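Local structure of annexin B22 (Schistosoma mansoni, 4MDU) at residues Lys220-Ser225 against Arg235-Val240; Thr34-Ser39 against Gln72-Ser77. The protein binds acidic phospholipid membranes in a calcium-dependent manner, aggregates liposomes when calcium is present, and takes part in worm reproduction and host-parasite interaction. One frame throughout, in Å; residues are numbered along the deposited sequence.

Contact 1: Lys220-Ser225 against Arg235-Val240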
ATOM      1  N   LYS B 220       5.556  20.150  20.346  1.00 37.41           N
ATOM      2  CA  LYS B 220       6.755  20.847  19.898  1.00 43.59           C
ATOM      3  C   LYS B 220       7.758  19.903  19.235  1.00 45.88           C
ATOM      4  O   LYS B 220       8.330  20.231  18.193  1.00 50.98           O
ATOM      5  CB  LYS B 220       7.389  21.625  21.053  1.00 44.66           C
ATOM      6  CG  LYS B 220       6.383  22.522  21.761  1.00 49.22           C
ATOM      7  CD  LYS B 220       7.007  23.405  22.822  1.00 51.05           C
ATOM      8  CE  LYS B 220       5.932  24.238  23.507  1.00 48.60           C
ATOM      9  NZ  LYS B 220       6.510  25.357  24.291  1.00 53.66           N
ATOM     10  N   ASP B 221       7.960  18.724  19.815  1.00 47.39           N
ATOM     11  CA  ASP B 221       8.840  17.734  19.193  1.00 48.99           C
ATOM     12  C   ASP B 221       8.319  17.305  17.825  1.00 48.53           C
ATOM     13  O   ASP B 221       9.089  17.077  16.891  1.00 50.90           O
ATOM     14  CB  ASP B 221       9.009  16.517  20.093  1.00 51.57           C
ATOM     15  CG  ASP B 221      10.107  16.704  21.107  1.00 61.62           C
ATOM     16  OD1 ASP B 221      11.045  17.482  20.824  1.00 68.98           O
ATOM     17  OD2 ASP B 221      10.038  16.076  22.182  1.00 61.29           O
ATOM     18  N   LEU B 222       7.003  17.200  17.712  1.00 39.39           N
ATOM     19  CA  LEU B 222       6.398  16.790  16.467  1.00 43.64           C
ATOM     20  C   LEU B 222       6.671  17.821  15.385  1.00 49.90           C
ATOM     21  O   LEU B 222       6.972  17.463  14.242  1.00 52.04           O
ATOM     22  CB  LEU B 222       4.899  16.575  16.656  1.00 46.68           C
ATOM     23  CG  LEU B 222       4.527  15.262  17.348  1.00 50.40           C
ATOM     24  CD1 LEU B 222       3.094  15.285  17.861  1.00 47.57           C
ATOM     25  CD2 LEU B 222       4.754  14.092  16.388  1.00 44.68           C
ATOM     26  N   TYR B 223       6.589  19.097  15.755  1.00 50.64           N
ATOM     27  CA  TYR B 223       6.789  20.189  14.806  1.00 56.86           C
ATOM     28  C   TYR B 223       8.241  20.281  14.358  1.00 64.71           C
ATOM     29  O   TYR B 223       8.520  20.524  13.184  1.00 68.13           O
ATOM     30  CB  TYR B 223       6.335  21.522  15.408  1.00 60.61           C
ATOM     31  CG  TYR B 223       6.475  22.705  14.474  1.00 60.72           C
ATOM     32  CD1 TYR B 223       5.507  22.976  13.513  1.00 61.60           C
ATOM     33  CD2 TYR B 223       7.565  23.556  14.561  1.00 62.46           C
ATOM     34  CE1 TYR B 223       5.629  24.055  12.662  1.00 60.40           C
ATOM     35  CE2 TYR B 223       7.696  24.635  13.715  1.00 65.69           C
ATOM     36  CZ  TYR B 223       6.725  24.883  12.768  1.00 66.56           C
ATOM     37  OH  TYR B 223       6.858  25.959  11.920  1.00 70.73           O
ATOM     38  N   ALA B 224       9.163  20.084  15.297  1.00 65.53           N
ATOM     39  CA  ALA B 224      10.591  20.080  14.997  1.00 61.07           C
ATOM     40  C   ALA B 224      10.978  19.055  13.924  1.00 63.56           C
ATOM     41  O   ALA B 224      11.919  19.277  13.165  1.00 68.77           O
ATOM     42  CB  ALA B 224      11.390  19.838  16.262  1.00 56.31           C
ATOM     43  N   SER B 225      10.260  17.936  13.860  1.00 62.71           N
ATOM     44  CA  SER B 225      10.585  16.876  12.901  1.00 67.34           C
ATOM     45  C   SER B 225      10.318  17.283  11.450  1.00 76.32           C
ATOM     46  O   SER B 225       9.381  16.794  10.818  1.00 74.46           O
ATOM     47  CB  SER B 225       9.822  15.595  13.234  1.00 61.61           C
ATOM     48  OG  SER B 225      10.176  15.113  14.516  1.00 56.37           O
ATOM     49  N   ARG B 235      13.068   9.701  15.076  1.00 47.19           N
ATOM     50  CA  ARG B 235      12.302   8.739  15.868  1.00 52.79           C
ATOM     51  C   ARG B 235      11.208   9.421  16.668  1.00 53.33           C
ATOM     52  O   ARG B 235      10.332   8.753  17.217  1.00 51.48           O
ATOM     53  CB  ARG B 235      13.215   8.008  16.860  1.00 59.71           C
ATOM     54  CG  ARG B 235      14.330   7.193  16.237  1.00 67.69           C
ATOM     55  CD  ARG B 235      13.772   6.186  15.252  1.00 66.45           C
ATOM     56  NE  ARG B 235      14.786   5.255  14.768  1.00 61.47           N
ATOM     57  CZ  ARG B 235      14.691   4.606  13.610  1.00 59.15           C
ATOM     58  NH1 ARG B 235      13.639   4.805  12.820  1.00 42.69           N
ATOM     59  NH2 ARG B 235      15.648   3.769  13.236  1.00 62.47           N
ATOM     60  N   ARG B 236      11.275  10.749  16.762  1.00 58.32           N
ATOM     61  CA  ARG B 236      10.397  11.497  17.662  1.00 53.37           C
ATOM     62  C   ARG B 236       8.921  11.347  17.307  1.00 45.78           C
ATOM     63  O   ARG B 236       8.058  11.219  18.190  1.00 39.35           O
ATOM     64  CB  ARG B 236      10.793  12.974  17.712  1.00 58.59           C
ATOM     65  CG  ARG B 236      11.873  13.294  18.742  1.00 68.66           C
ATOM     66  CD  ARG B 236      12.276  14.761  18.687  1.00 73.12           C
ATOM     67  NE  ARG B 236      12.770  15.139  17.364  1.00 75.32           N
ATOM     68  CZ  ARG B 236      13.235  16.346  17.055  1.00 77.82           C
ATOM     69  NH1 ARG B 236      13.273  17.303  17.975  1.00 80.37           N
ATOM     70  NH2 ARG B 236      13.666  16.594  15.825  1.00 73.69           N
ATOM     71  N   ILE B 237       8.624  11.350  16.012  1.00 39.38           N
ATOM     72  CA  ILE B 237       7.249  11.158  15.586  1.00 29.92           C
ATOM     73  C   ILE B 237       6.789   9.788  16.062  1.00 31.10           C
ATOM     74  O   ILE B 237       5.697   9.647  16.606  1.00 33.83           O
ATOM     75  CB  ILE B 237       7.104  11.287  14.063  1.00 36.43           C
ATOM     76  CG1 ILE B 237       7.681  12.630  13.610  1.00 45.61           C
ATOM     77  CG2 ILE B 237       5.642  11.150  13.644  1.00 35.19           C
ATOM     78  CD1 ILE B 237       7.427  12.954  12.171  1.00 48.85           C
ATOM     79  N   THR B 238       7.636   8.780  15.877  1.00 28.15           N
ATOM     80  CA  THR B 238       7.239   7.421  16.214  1.00 33.76           C
ATOM     81  C   THR B 238       6.939   7.318  17.689  1.00 34.28           C
ATOM     82  O   THR B 238       5.872   6.861  18.091  1.00 37.52           O
ATOM     83  CB  THR B 238       8.328   6.413  15.868  1.00 31.06           C
ATOM     84  OG1 THR B 238       8.441   6.314  14.443  1.00 40.90           O
ATOM     85  CG2 THR B 238       7.985   5.043  16.467  1.00 25.36           C
ATOM     86  N   ARG B 239       7.895   7.759  18.491  1.00 35.85           N
ATOM     87  CA  ARG B 239       7.763   7.707  19.933  1.00 41.99           C
ATOM     88  C   ARG B 239       6.432   8.279  20.370  1.00 37.37           C
ATOM     89  O   ARG B 239       5.692   7.627  21.107  1.00 42.72           O
ATOM     90  N   VAL B 240       6.123   9.496  19.925  1.00 29.41           N
ATOM     91  CA  VAL B 240       4.863  10.131  20.332  1.00 28.21           C
ATOM     92  C   VAL B 240       3.624   9.397  19.802  1.00 31.29           C
ATOM     93  O   VAL B 240       2.751   8.986  20.571  1.00 29.38           O
ATOM     94  CB  VAL B 240       4.785  11.636  19.927  1.00 38.07           C
ATOM     95  CG1 VAL B 240       3.411  12.209  20.263  1.00 29.48           C
ATOM     96  CG2 VAL B 240       5.875  12.443  20.620  1.00 29.37           C
TER
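Arg236 reaches over the end of helix 212-224 and lays its side chain against Asp221, Ala224 and Ser225. This is a near-antiparallel helix pair (148° between the short axes, 9.2 Å apart) in the third annexin repeat, formed by the first two helices of that all-helical unit. The Arg236 chain runs extended to CD and then bends at chi3 (-58°), which carries NE beside Ser225; the guanidinium beyond it has the carbonyl O of Asp221 over one face, offset toward the rim. Asp221 and Arg236 cross at about a right angle, with carboxylate and guanidinium planes 55° apart, and their salt bridge is long, 3.6 Å from Asp221 OD1 to Arg236 NH1. Such a span probably makes it a modest electrostatic attraction. Ala224 CB sits obliquely to the guanidinium, 3.6 Å from Arg236 NH1. Deeper in, the contact turns apolar. Leu222 divides its two methyls: CD2 faces the Ile237 backbone, 3.9 Å from Ile237 CA, while CD1 meets Val240 CG1, also at 3.9 Å. Ile237 also packs on Tyr276 and Leu280 of helix 274-288 and on Leu124 of the second subunit, so this side of the pair borders the dimer partner. Ser225 CB rests 3.7 Å from Ile237 CD1, and Ser225 OG turns back to donate a 3.3 Å hydrogen bond to Asp221 O, tilted modestly from the carbonyl plane.

Contact 2: Thr34-Ser39 against Gln72-Ser77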
ATOM      1  N   THR B  34     -25.989 -10.614  30.614  1.00 70.05           N
ATOM      2  CA  THR B  34     -26.110 -10.690  32.071  1.00 69.43           C
ATOM      3  C   THR B  34     -26.752 -12.017  32.541  1.00 59.21           C
ATOM      4  O   THR B  34     -26.465 -12.504  33.635  1.00 52.23           O
ATOM      5  CB  THR B  34     -26.764  -9.390  32.660  1.00 61.21           C
ATOM      6  OG1 THR B  34     -27.748  -9.709  33.656  1.00 56.58           O
ATOM      7  CG2 THR B  34     -27.391  -8.562  31.540  1.00 57.48           C
ATOM      8  N   GLY B  35     -27.574 -12.625  31.693  1.00 58.20           N
ATOM      9  CA  GLY B  35     -28.087 -13.953  31.987  1.00 61.40           C
ATOM     10  C   GLY B  35     -27.265 -15.110  31.419  1.00 65.37           C
ATOM     11  O   GLY B  35     -27.786 -16.218  31.241  1.00 62.68           O
ATOM     12  N   PHE B  36     -25.980 -14.866  31.154  1.00 64.41           N
ATOM     13  CA  PHE B  36     -25.134 -15.829  30.436  1.00 54.52           C
ATOM     14  C   PHE B  36     -24.967 -17.194  31.112  1.00 52.93           C
ATOM     15  O   PHE B  36     -24.446 -17.293  32.217  1.00 58.02           O
ATOM     16  CB  PHE B  36     -23.750 -15.238  30.135  1.00 47.89           C
ATOM     17  CG  PHE B  36     -22.796 -16.225  29.518  1.00 52.48           C
ATOM     18  CD1 PHE B  36     -23.079 -16.808  28.293  1.00 47.56           C
ATOM     19  CD2 PHE B  36     -21.615 -16.575  30.165  1.00 50.82           C
ATOM     20  CE1 PHE B  36     -22.203 -17.722  27.724  1.00 48.96           C
ATOM     21  CE2 PHE B  36     -20.738 -17.481  29.600  1.00 47.91           C
ATOM     22  CZ  PHE B  36     -21.033 -18.057  28.375  1.00 45.51           C
ATOM     23  N   SER B  37     -25.403 -18.240  30.421  1.00 53.79           N
ATOM     24  CA  SER B  37     -25.191 -19.605  30.879  1.00 48.44           C
ATOM     25  C   SER B  37     -24.333 -20.378  29.877  1.00 47.96           C
ATOM     26  O   SER B  37     -24.807 -20.820  28.827  1.00 52.86           O
ATOM     27  CB  SER B  37     -26.522 -20.318  31.102  1.00 41.68           C
ATOM     28  OG  SER B  37     -26.316 -21.654  31.514  1.00 41.89           O
ATOM     29  N   ALA B  38     -23.059 -20.527  30.210  1.00 41.61           N
ATOM     30  CA  ALA B  38     -22.143 -21.287  29.385  1.00 37.69           C
ATOM     31  C   ALA B  38     -22.707 -22.674  29.118  1.00 34.75           C
ATOM     32  O   ALA B  38     -22.761 -23.115  27.978  1.00 44.25           O
ATOM     33  CB  ALA B  38     -20.781 -21.378  30.060  1.00 37.84           C
ATOM     34  N   SER B  39     -23.142 -23.364  30.163  1.00 38.74           N
ATOM     35  CA  SER B  39     -23.642 -24.722  29.984  1.00 44.48           C
ATOM     36  C   SER B  39     -24.901 -24.755  29.135  1.00 53.46           C
ATOM     37  O   SER B  39     -25.042 -25.625  28.275  1.00 58.08           O
ATOM     38  CB  SER B  39     -23.898 -25.404  31.325  1.00 43.57           C
ATOM     39  OG  SER B  39     -24.588 -24.536  32.194  1.00 51.91           O
ATOM     40  N   GLN B  72     -15.435 -18.625  24.641  1.00 34.92           N
ATOM     41  CA  GLN B  72     -14.457 -19.478  25.304  1.00 38.80           C
ATOM     42  C   GLN B  72     -15.056 -20.158  26.531  1.00 39.63           C
ATOM     43  O   GLN B  72     -14.819 -21.346  26.766  1.00 35.09           O
ATOM     44  CB  GLN B  72     -13.214 -18.669  25.661  1.00 33.05           C
ATOM     45  CG  GLN B  72     -12.525 -18.116  24.417  1.00 34.47           C
ATOM     46  CD  GLN B  72     -12.165 -19.216  23.434  1.00 40.49           C
ATOM     47  OE1 GLN B  72     -11.339 -20.067  23.730  1.00 43.87           O
ATOM     48  NE2 GLN B  72     -12.798 -19.208  22.269  1.00 35.66           N
ATOM     49  N   GLU B  73     -15.855 -19.421  27.301  1.00 31.97           N
ATOM     50  CA  GLU B  73     -16.592 -20.050  28.391  1.00 31.42           C
ATOM     51  C   GLU B  73     -17.425 -21.189  27.849  1.00 35.76           C
ATOM     52  O   GLU B  73     -17.585 -22.216  28.505  1.00 39.91           O
ATOM     53  CB  GLU B  73     -17.499 -19.051  29.084  1.00 41.48           C
ATOM     54  CG  GLU B  73     -16.786 -18.116  30.012  1.00 48.40           C
ATOM     55  CD  GLU B  73     -17.121 -18.409  31.451  1.00 70.02           C
ATOM     56  OE1 GLU B  73     -18.064 -17.779  31.980  1.00 76.04           O
ATOM     57  OE2 GLU B  73     -16.453 -19.282  32.047  1.00 74.74           O
ATOM     58  N   ILE B  74     -17.965 -21.013  26.645  1.00 36.33           N
ATOM     59  CA  ILE B  74     -18.820 -22.046  26.071  1.00 37.76           C
ATOM     60  C   ILE B  74     -17.997 -23.260  25.647  1.00 41.01           C
ATOM     61  O   ILE B  74     -18.378 -24.396  25.921  1.00 39.93           O
ATOM     62  CB  ILE B  74     -19.663 -21.530  24.892  1.00 41.09           C
ATOM     63  CG1 ILE B  74     -20.627 -20.445  25.375  1.00 41.64           C
ATOM     64  CG2 ILE B  74     -20.437 -22.683  24.246  1.00 30.55           C
ATOM     65  CD1 ILE B  74     -21.433 -19.816  24.264  1.00 36.55           C
ATOM     66  N   CYS B  75     -16.867 -23.011  24.988  1.00 37.13           N
ATOM     67  CA  CYS B  75     -15.924 -24.073  24.642  1.00 42.77           C
ATOM     68  C   CYS B  75     -15.628 -24.957  25.855  1.00 42.79           C
ATOM     69  O   CYS B  75     -15.741 -26.183  25.787  1.00 39.71           O
ATOM     70  CB  CYS B  75     -14.611 -23.483  24.119  1.00 40.98           C
ATOM     71  SG  CYS B  75     -14.712 -22.770  22.475  1.00 42.98           S
ATOM     72  N   GLN B  76     -15.243 -24.323  26.958  1.00 35.80           N
ATOM     73  CA  GLN B  76     -14.879 -25.043  28.170  1.00 45.60           C
ATOM     74  C   GLN B  76     -16.049 -25.887  28.668  1.00 52.89           C
ATOM     75  O   GLN B  76     -15.912 -27.092  28.894  1.00 57.50           O
ATOM     76  CB  GLN B  76     -14.442 -24.066  29.257  1.00 51.71           C
ATOM     77  CG  GLN B  76     -14.082 -24.740  30.572  1.00 67.02           C
ATOM     78  CD  GLN B  76     -13.939 -23.755  31.718  1.00 77.27           C
ATOM     79  OE1 GLN B  76     -14.843 -22.958  31.983  1.00 81.09           O
ATOM     80  NE2 GLN B  76     -12.802 -23.801  32.401  1.00 79.05           N
ATOM     81  N   SER B  77     -17.202 -25.248  28.824  1.00 42.65           N
ATOM     82  CA  SER B  77     -18.368 -25.923  29.354  1.00 46.02           C
ATOM     83  C   SER B  77     -18.716 -27.131  28.495  1.00 52.77           C
ATOM     84  O   SER B  77     -18.965 -28.218  29.007  1.00 60.68           O
ATOM     85  CB  SER B  77     -19.551 -24.959  29.430  1.00 48.24           C
ATOM     86  OG  SER B  77     -20.734 -25.651  29.782  1.00 49.19           O
TER
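Phe36 pushes its ring edge against Glu73 and Ile74, joining the lead-in to helix 38-48, the first helix of annexin repeat 1, to helix 68-82 of the same repeat. Its CB points toward helix 68-82, and CG lies anti to the backbone N (chi1 174°). Phe36 CD2 comes within 4.2 Å of Glu73 OE1. Farther out, Phe36 CE2 lies 3.6 Å from both CB and OE1 of Glu73, and on the other side of CZ, Phe36 CE1 is 3.9 Å from Ile74 CG1. The tip, CZ, touches Glu73 CB and Ile74 CG1 together. Both of those carbons lie in the ring plane, while Ala38 N stands above one face toward the rim. Beyond the ring, Ala38 CB takes up the contact, 3.7 Å from Glu73 O and 3.8 Å from Ser77 CB. Ser77 OG approaches Ser39 CA at 3.1 Å, but no hydrogen bond crosses the interface. Ser37, at the N-cap, instead holds the helix start through OG to Ala40 N. With carbon contacts doing most of the work, the cohesion is mainly van der Waals; a carboxylate oxygen at the ring edge probably adds a mild attraction to the positively polarised ring hydrogens.

The two contacts sit on opposite sides of the chain's centre, about 47 Å apart between centres, and share no element: contact 1 pairs two helices of repeat 3, contact 2 the entry and start of one helix with another helix of repeat 1. Contact 1 is partly buried, its apolar base covered by neighbouring helices beneath a charged, more exposed upper layer. Contact 2 is a surface contact, in which Ile74 is the buried residue and an aromatic edge replaces the guanidinium. Neither has a hydrogen bond between its segments. Contact 1 touches the second subunit through Ile237 alone, whereas contact 2 lies nearer a calcium-binding site: the side chain of Ile74 is about 9 Å from that of Met49, a calcium ligand.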